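Local coordinates for protein S-adenosyl-L-methionine methyl transferase (Ruegeria pomeroyi DSS-3, PDB 3IHT) that binds S-adenosylmethionine in a Rossmann-like fold and probably transfers its methyl group to an acceptor substrate, at residues Y45-G50 with V110-G115; E66-E71 with Q86-D91. All blocks are in the same frame, centred on the assembly; numbering follows the deposited sequence.

Contact 1 of 2, residues Y45-G50 with V110-G115; sequences YELGLG and VHADLG. With SAM (S-adenosylmethionine), chain C.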
loop_
_atom_site.group_PDB
_atom_site.type_symbol
_atom_site.label_atom_id
_atom_site.label_comp_id
_atom_site.label_asym_id
_atom_site.label_seq_id
_atom_site.Cartn_x
_atom_site.Cartn_y
_atom_site.Cartn_z
ATOM N N TYR A 45 0.663 -3.931 21.333
ATOM C CA TYR A 45 -0.697 -4.098 20.828
ATOM C C TYR A 45 -0.756 -3.575 19.410
ATOM O O TYR A 45 -0.381 -2.427 19.150
ATOM C CB TYR A 45 -1.749 -3.350 21.680
ATOM C CG TYR A 45 -2.009 -3.851 23.097
ATOM C CD1 TYR A 45 -1.466 -5.062 23.567
ATOM C CD2 TYR A 45 -2.792 -3.110 23.980
ATOM C CE1 TYR A 45 -1.683 -5.508 24.852
ATOM C CE2 TYR A 45 -3.050 -3.579 25.278
ATOM C CZ TYR A 45 -2.491 -4.787 25.705
ATOM O OH TYR A 45 -2.697 -5.255 26.990
ATOM N N GLU A 46 -1.270 -4.397 18.501
ATOM C CA GLU A 46 -1.464 -4.044 17.093
ATOM C C GLU A 46 -2.959 -3.916 16.857
ATOM O O GLU A 46 -3.684 -4.917 16.904
ATOM C CB GLU A 46 -0.856 -5.152 16.211
ATOM C CG GLU A 46 -1.156 -5.080 14.716
ATOM C CD GLU A 46 -0.392 -3.989 13.986
ATOM O OE1 GLU A 46 0.210 -3.124 14.666
ATOM O OE2 GLU A 46 -0.372 -4.000 12.736
ATOM N N LEU A 47 -3.435 -2.690 16.637
ATOM C CA LEU A 47 -4.862 -2.445 16.485
ATOM C C LEU A 47 -5.184 -2.419 15.001
ATOM O O LEU A 47 -4.834 -1.447 14.280
ATOM C CB LEU A 47 -5.280 -1.120 17.178
ATOM C CG LEU A 47 -4.856 -1.009 18.641
ATOM C CD1 LEU A 47 -5.402 0.294 19.288
ATOM C CD2 LEU A 47 -5.313 -2.222 19.449
ATOM N N GLY A 48 -5.870 -3.456 14.533
ATOM C CA GLY A 48 -6.166 -3.602 13.113
ATOM C C GLY A 48 -5.143 -4.480 12.433
ATOM O O GLY A 48 -3.982 -4.109 12.288
ATOM N N LEU A 49 -5.549 -5.643 11.999
ATOM C CA LEU A 49 -4.626 -6.562 11.317
ATOM C C LEU A 49 -4.559 -6.324 9.822
ATOM O O LEU A 49 -3.490 -6.192 9.247
ATOM C CB LEU A 49 -5.070 -8.014 11.602
ATOM C CG LEU A 49 -4.209 -9.097 10.953
ATOM C CD1 LEU A 49 -2.709 -9.012 11.394
ATOM C CD2 LEU A 49 -4.824 -10.496 11.233
ATOM N N GLY A 50 -5.728 -6.294 9.176
ATOM C CA GLY A 50 -5.827 -6.211 7.727
ATOM C C GLY A 50 -5.036 -7.278 6.992
ATOM O O GLY A 50 -5.029 -8.445 7.391
ATOM N N VAL A 110 1.610 0.632 21.598
ATOM C CA VAL A 110 0.303 0.432 20.958
ATOM C C VAL A 110 0.393 1.082 19.584
ATOM O O VAL A 110 0.733 2.274 19.465
ATOM C CB VAL A 110 -0.891 1.011 21.793
ATOM C CG1 VAL A 110 -2.255 0.849 21.059
ATOM C CG2 VAL A 110 -0.913 0.370 23.204
ATOM N N HIS A 111 0.148 0.272 18.548
ATOM C CA HIS A 111 0.168 0.723 17.161
ATOM C C HIS A 111 -1.226 0.635 16.570
ATOM O O HIS A 111 -1.856 -0.434 16.655
ATOM C CB HIS A 111 1.112 -0.123 16.292
ATOM C CG HIS A 111 1.040 0.242 14.842
ATOM N ND1 HIS A 111 0.762 -0.672 13.842
ATOM C CD2 HIS A 111 1.190 1.442 14.224
ATOM C CE1 HIS A 111 0.712 -0.035 12.680
ATOM N NE2 HIS A 111 0.944 1.252 12.889
ATOM N N ALA A 112 -1.718 1.735 15.999
ATOM C CA ALA A 112 -3.012 1.751 15.340
ATOM C C ALA A 112 -2.897 2.186 13.891
ATOM O O ALA A 112 -2.324 3.237 13.583
ATOM C CB ALA A 112 -4.019 2.654 16.115
ATOM N N ASP A 113 -3.473 1.375 13.005
ATOM C CA ASP A 113 -3.644 1.711 11.600
ATOM C C ASP A 113 -5.067 1.230 11.229
ATOM O O ASP A 113 -5.250 0.222 10.562
ATOM C CB ASP A 113 -2.558 1.001 10.758
ATOM C CG ASP A 113 -2.600 1.360 9.283
ATOM O OD1 ASP A 113 -2.994 2.512 8.929
ATOM O OD2 ASP A 113 -2.239 0.453 8.438
ATOM N N LEU A 114 -6.054 1.908 11.798
ATOM C CA LEU A 114 -7.448 1.491 11.764
ATOM C C LEU A 114 -8.255 2.174 10.655
ATOM O O LEU A 114 -9.437 1.830 10.439
ATOM C CB LEU A 114 -8.095 1.771 13.129
ATOM C CG LEU A 114 -7.547 0.908 14.280
ATOM C CD1 LEU A 114 -7.623 1.675 15.660
ATOM C CD2 LEU A 114 -8.295 -0.422 14.315
ATOM N N GLY A 115 -7.632 3.118 9.947
ATOM C CA GLY A 115 -8.337 3.914 8.960
ATOM C C GLY A 115 -8.782 3.158 7.731
ATOM O O GLY A 115 -8.117 2.203 7.295
HETATM N N SAM C . -1.711 -2.099 9.378
HETATM C CA SAM C . -2.263 -3.161 8.469
HETATM C C SAM C . -1.180 -3.689 7.498
HETATM O O SAM C . -1.440 -4.541 6.615
HETATM O OXT SAM C . -0.037 -3.172 7.527
HETATM C CB SAM C . -3.531 -2.694 7.726
HETATM C CG SAM C . -4.783 -2.519 8.616
HETATM S SD SAM C . -6.309 -2.078 7.670
HETATM C CE SAM C . -5.786 -0.434 7.084
HETATM C "C5'" SAM C . -7.425 -1.677 9.083
HETATM C "C4'" SAM C . -7.887 -2.863 9.917
HETATM O "O4'" SAM C . -8.508 -2.357 11.118
HETATM C "C3'" SAM C . -8.922 -3.760 9.229
HETATM O "O3'" SAM C . -8.527 -5.132 9.222
HETATM C "C2'" SAM C . -10.214 -3.527 10.007
HETATM O "O2'" SAM C . -11.157 -4.614 10.072
HETATM C "C1'" SAM C . -9.666 -3.151 11.374
HETATM N N9 SAM C . -10.650 -2.394 12.193
HETATM C C8 SAM C . -11.205 -1.164 11.891
HETATM N N7 SAM C . -12.042 -0.804 12.897
HETATM C C5 SAM C . -12.042 -1.786 13.832
HETATM C C6 SAM C . -12.708 -1.914 15.052
HETATM N N6 SAM C . -13.582 -0.976 15.486
HETATM N N1 SAM C . -12.445 -3.047 15.801
HETATM C C2 SAM C . -11.590 -4.045 15.385
HETATM N N3 SAM C . -10.941 -3.915 14.156
HETATM C C4 SAM C . -11.160 -2.795 13.410
#
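Y45-L47 and V110-A112 pair as parallel neighbours at the middle of a Rossmann-like methyltransferase sheet, where the first and fourth strands of the chain lie side by side and S-adenosylmethionine binds at their C-terminal ends. The backbone bonds are H111 N to Y45 O and L47 N to H111 O, each 2.8 Å; D113 N to L47 O is long and weak.

On one face of the sheet, E46 and H111 run side by side. The turn at chi2 of E46 (74°) folds CD back, and the carboxylate comes alongside the imidazole. H111 ND1 donates to E46 OE1 over 2.6 Å; the oxygen lies nearly in the ring plane, and the N-H meets its syn side but 22° out of the carboxylate plane. T54, a cofactor-binding residue, hydrogen-bonds OE2, so both carboxylate oxygens are engaged. An alanine in place of E46 would probably leave H111 ND1 and the T54 hydroxyl without these acceptors, and the imidazole freer to turn.

The opposite face is apolar. L47 CD1 packs on V110 CG1 at 3.7 Å, L47 CB lies against A112 CB and L114 CD1, and helix 119-133 covers L47 and V110 through I133.

Beyond the strands both segments hold the ligand. G48 has its CA 3.3 Å from the ribose O4', where a side chain would collide with the sugar. L114 CD2 comes 3.7 Å from N9 of the adenine. D113, whose OD1 is hydrogen-bonded to S146 OG, accepts a hydrogen bond from the cofactor's amino N on OD2 at 2.8 Å.

Contact 2 of 2, residues E66-E71 with Q86-D91; sequences EIYVFE and QLILGD. With SAM (S-adenosylmethionine), chain C.
Y68 offers a ring face to Q86 where strands 67-71 and 87-89 run parallel at the edge of the Rossmann-like sheet. Q86 CG sits 4.2 Å from the ring centroid, displaced toward the rim, and its CB and CG also press against I67 O. In one of the two deposited conformers of E66, Y68 OH donates to E66 OE1 from above the carboxylate plane.

I88 is the main bump. Its chi1 (-64°) sets CG1 beside the backbone N, and the extended chi2 (169°) carries CD1 over the face of the F70 ring, 3.5 Å from CZ, while CG2 meets CD2 and CE2. The same CD1 also reaches Y68 CD2, filling the hollow between the two aromatic side chains; T95 of helix 92-103 touches both F70 and I88. On the other face, the side chains of V69 and L87 barely meet, and L87 CD1 lies against V69 O instead.

Four backbone bonds join the two segments, from V69 N to Q86 O through G90 N to E71 O. E71 takes hydrogen bonds from the ribose O3' on OE1 and O2' on OE2, the acid ending the second strand being a hallmark of Rossmann-like methyltransferases. D91, N-cap of helix 92-103, accepts the adenine N6-H on OD1 at 3.1 Å.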
loop_
_atom_site.group_PDB
_atom_site.type_symbol
_atom_site.label_atom_id
_atom_site.label_comp_id
_atom_site.label_asym_id
_atom_site.label_seq_id
_atom_site.Cartn_x
_atom_site.Cartn_y
_atom_site.Cartn_z
ATOM N N GLU A 66 5.640 -9.929 23.731
ATOM C CA GLU A 66 4.515 -10.540 23.024
ATOM C C GLU A 66 3.865 -9.477 22.160
ATOM O O GLU A 66 3.936 -8.281 22.501
ATOM C CB GLU A 66 3.465 -11.095 24.018
ATOM C CG GLU A 66 4.006 -12.038 25.089
ATOM C CD GLU A 66 2.924 -12.895 25.770
ATOM O OE1 GLU A 66 2.053 -12.342 26.477
ATOM O OE2 GLU A 66 2.975 -14.140 25.625
ATOM N N ILE A 67 3.227 -9.895 21.072
ATOM C CA ILE A 67 2.427 -8.969 20.241
ATOM C C ILE A 67 0.982 -9.502 20.248
ATOM O O ILE A 67 0.752 -10.644 19.842
ATOM C CB ILE A 67 2.904 -8.834 18.795
ATOM C CG1 ILE A 67 4.382 -8.408 18.707
ATOM C CG2 ILE A 67 1.947 -7.834 18.010
ATOM C CD1 ILE A 67 5.066 -8.740 17.346
ATOM N N TYR A 68 0.031 -8.720 20.763
ATOM C CA TYR A 68 -1.397 -9.038 20.662
ATOM C C TYR A 68 -2.033 -8.214 19.546
ATOM O O TYR A 68 -1.764 -6.991 19.399
ATOM C CB TYR A 68 -2.135 -8.779 21.964
ATOM C CG TYR A 68 -1.785 -9.721 23.056
ATOM C CD1 TYR A 68 -0.645 -9.511 23.813
ATOM C CD2 TYR A 68 -2.547 -10.868 23.303
ATOM C CE1 TYR A 68 -0.293 -10.401 24.820
ATOM C CE2 TYR A 68 -2.174 -11.776 24.284
ATOM C CZ TYR A 68 -1.050 -11.514 25.035
ATOM O OH TYR A 68 -0.641 -12.363 26.035
ATOM N N VAL A 69 -2.863 -8.894 18.748
ATOM C CA VAL A 69 -3.518 -8.323 17.592
ATOM C C VAL A 69 -5.003 -8.193 17.853
ATOM O O VAL A 69 -5.655 -9.163 18.226
ATOM C CB VAL A 69 -3.251 -9.205 16.313
ATOM C CG1 VAL A 69 -4.029 -8.682 15.132
ATOM C CG2 VAL A 69 -1.787 -9.246 15.977
ATOM N N PHE A 70 -5.532 -6.976 17.655
ATOM C CA PHE A 70 -6.951 -6.652 17.848
ATOM C C PHE A 70 -7.576 -6.524 16.464
ATOM O O PHE A 70 -7.104 -5.744 15.625
ATOM C CB PHE A 70 -7.117 -5.330 18.595
ATOM C CG PHE A 70 -6.635 -5.351 20.024
ATOM C CD1 PHE A 70 -5.277 -5.450 20.321
ATOM C CD2 PHE A 70 -7.535 -5.219 21.059
ATOM C CE1 PHE A 70 -4.826 -5.426 21.621
ATOM C CE2 PHE A 70 -7.083 -5.192 22.383
ATOM C CZ PHE A 70 -5.752 -5.287 22.659
ATOM N N GLU A 71 -8.568 -7.341 16.170
ATOM C CA GLU A 71 -9.163 -7.342 14.832
ATOM C C GLU A 71 -10.594 -7.885 14.923
ATOM O O GLU A 71 -10.899 -8.755 15.746
ATOM C CB GLU A 71 -8.297 -8.205 13.867
ATOM C CG GLU A 71 -8.841 -8.422 12.507
ATOM C CD GLU A 71 -9.137 -7.105 11.763
ATOM O OE1 GLU A 71 -8.191 -6.351 11.480
ATOM O OE2 GLU A 71 -10.308 -6.840 11.465
ATOM N N GLN A 86 -2.856 -14.977 20.837
ATOM C CA GLN A 86 -2.486 -13.565 20.742
ATOM C C GLN A 86 -3.459 -12.745 19.917
ATOM O O GLN A 86 -3.198 -11.577 19.634
ATOM C CB GLN A 86 -1.065 -13.413 20.239
ATOM C CG GLN A 86 -0.020 -13.532 21.388
ATOM C CD GLN A 86 0.181 -14.936 21.763
ATOM O OE1 GLN A 86 0.471 -15.760 20.908
ATOM N NE2 GLN A 86 -0.001 -15.250 23.040
ATOM N N LEU A 87 -4.589 -13.347 19.557
ATOM C CA LEU A 87 -5.647 -12.638 18.862
ATOM C C LEU A 87 -6.723 -12.229 19.861
ATOM O O LEU A 87 -7.196 -13.049 20.634
ATOM C CB LEU A 87 -6.224 -13.544 17.798
ATOM C CG LEU A 87 -7.438 -13.053 17.053
ATOM C CD1 LEU A 87 -7.120 -11.748 16.248
ATOM C CD2 LEU A 87 -7.969 -14.196 16.146
ATOM N N ILE A 88 -7.082 -10.955 19.823
ATOM C CA ILE A 88 -8.181 -10.396 20.596
ATOM C C ILE A 88 -9.233 -9.999 19.595
ATOM O O ILE A 88 -9.175 -8.924 18.948
ATOM C CB ILE A 88 -7.692 -9.224 21.481
ATOM C CG1 ILE A 88 -6.684 -9.764 22.495
ATOM C CG2 ILE A 88 -8.918 -8.563 22.242
ATOM C CD1 ILE A 88 -5.881 -8.729 23.282
ATOM N N LEU A 89 -10.194 -10.887 19.431
ATOM C CA LEU A 89 -11.154 -10.781 18.351
ATOM C C LEU A 89 -12.390 -9.996 18.780
ATOM O O LEU A 89 -12.972 -10.247 19.844
ATOM C CB LEU A 89 -11.551 -12.188 17.874
ATOM C CG LEU A 89 -12.504 -12.268 16.684
ATOM C CD1 LEU A 89 -11.788 -11.978 15.403
ATOM C CD2 LEU A 89 -13.173 -13.659 16.633
ATOM N N GLY A 90 -12.788 -9.063 17.935
ATOM C CA GLY A 90 -14.000 -8.287 18.149
ATOM C C GLY A 90 -13.754 -6.815 17.846
ATOM O O GLY A 90 -12.719 -6.414 17.317
ATOM N N ASP A 91 -14.736 -6.029 18.185
ATOM C CA ASP A 91 -14.670 -4.601 17.950
ATOM C C ASP A 91 -13.890 -3.980 19.095
ATOM O O ASP A 91 -14.258 -4.179 20.254
ATOM C CB ASP A 91 -16.083 -4.048 17.925
ATOM C CG ASP A 91 -16.127 -2.624 17.396
ATOM O OD1 ASP A 91 -15.386 -1.759 17.898
ATOM O OD2 ASP A 91 -16.871 -2.379 16.423
HETATM N N SAM C . -1.711 -2.099 9.378
HETATM C CA SAM C . -2.263 -3.161 8.469
HETATM C C SAM C . -1.180 -3.689 7.498
HETATM O O SAM C . -1.440 -4.541 6.615
HETATM O OXT SAM C . -0.037 -3.172 7.527
HETATM C CB SAM C . -3.531 -2.694 7.726
HETATM C CG SAM C . -4.783 -2.519 8.616
HETATM S SD SAM C . -6.309 -2.078 7.670
HETATM C CE SAM C . -5.786 -0.434 7.084
HETATM C "C5'" SAM C . -7.425 -1.677 9.083
HETATM C "C4'" SAM C . -7.887 -2.863 9.917
HETATM O "O4'" SAM C . -8.508 -2.357 11.118
HETATM C "C3'" SAM C . -8.922 -3.760 9.229
HETATM O "O3'" SAM C . -8.527 -5.132 9.222
HETATM C "C2'" SAM C . -10.214 -3.527 10.007
HETATM O "O2'" SAM C . -11.157 -4.614 10.072
HETATM C "C1'" SAM C . -9.666 -3.151 11.374
HETATM N N9 SAM C . -10.650 -2.394 12.193
HETATM C C8 SAM C . -11.205 -1.164 11.891
HETATM N N7 SAM C . -12.042 -0.804 12.897
HETATM C C5 SAM C . -12.042 -1.786 13.832
HETATM C C6 SAM C . -12.708 -1.914 15.052
HETATM N N6 SAM C . -13.582 -0.976 15.486
HETATM N N1 SAM C . -12.445 -3.047 15.801
HETATM C C2 SAM C . -11.590 -4.045 15.385
HETATM N N3 SAM C . -10.941 -3.915 14.156
HETATM C C4 SAM C . -11.160 -2.795 13.410
#

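In the fold
Both contacts pair parallel strands of one sheet, and strands 44-47 and 67-71 are themselves neighbours, so the two meet directly: E46 N lies 2.8 Å from Y68 O, and L47 packs on F70. Contact 1 is wholly buried near the centre of the chain and carries a His-carboxylate pair inside the fold; contact 2, at the sheet's border, is partly exposed and relies on aliphatic groups laid over aromatic rings. Their shares of the cofactor overlap: contact 1 reaches the methionine end and also the ribose, contact 2 the ribose diol and the adenine. L49 N probably donates to E71 OE1 at 2.8 Å, linking the glycine-rich turn to the ribose-binding acid.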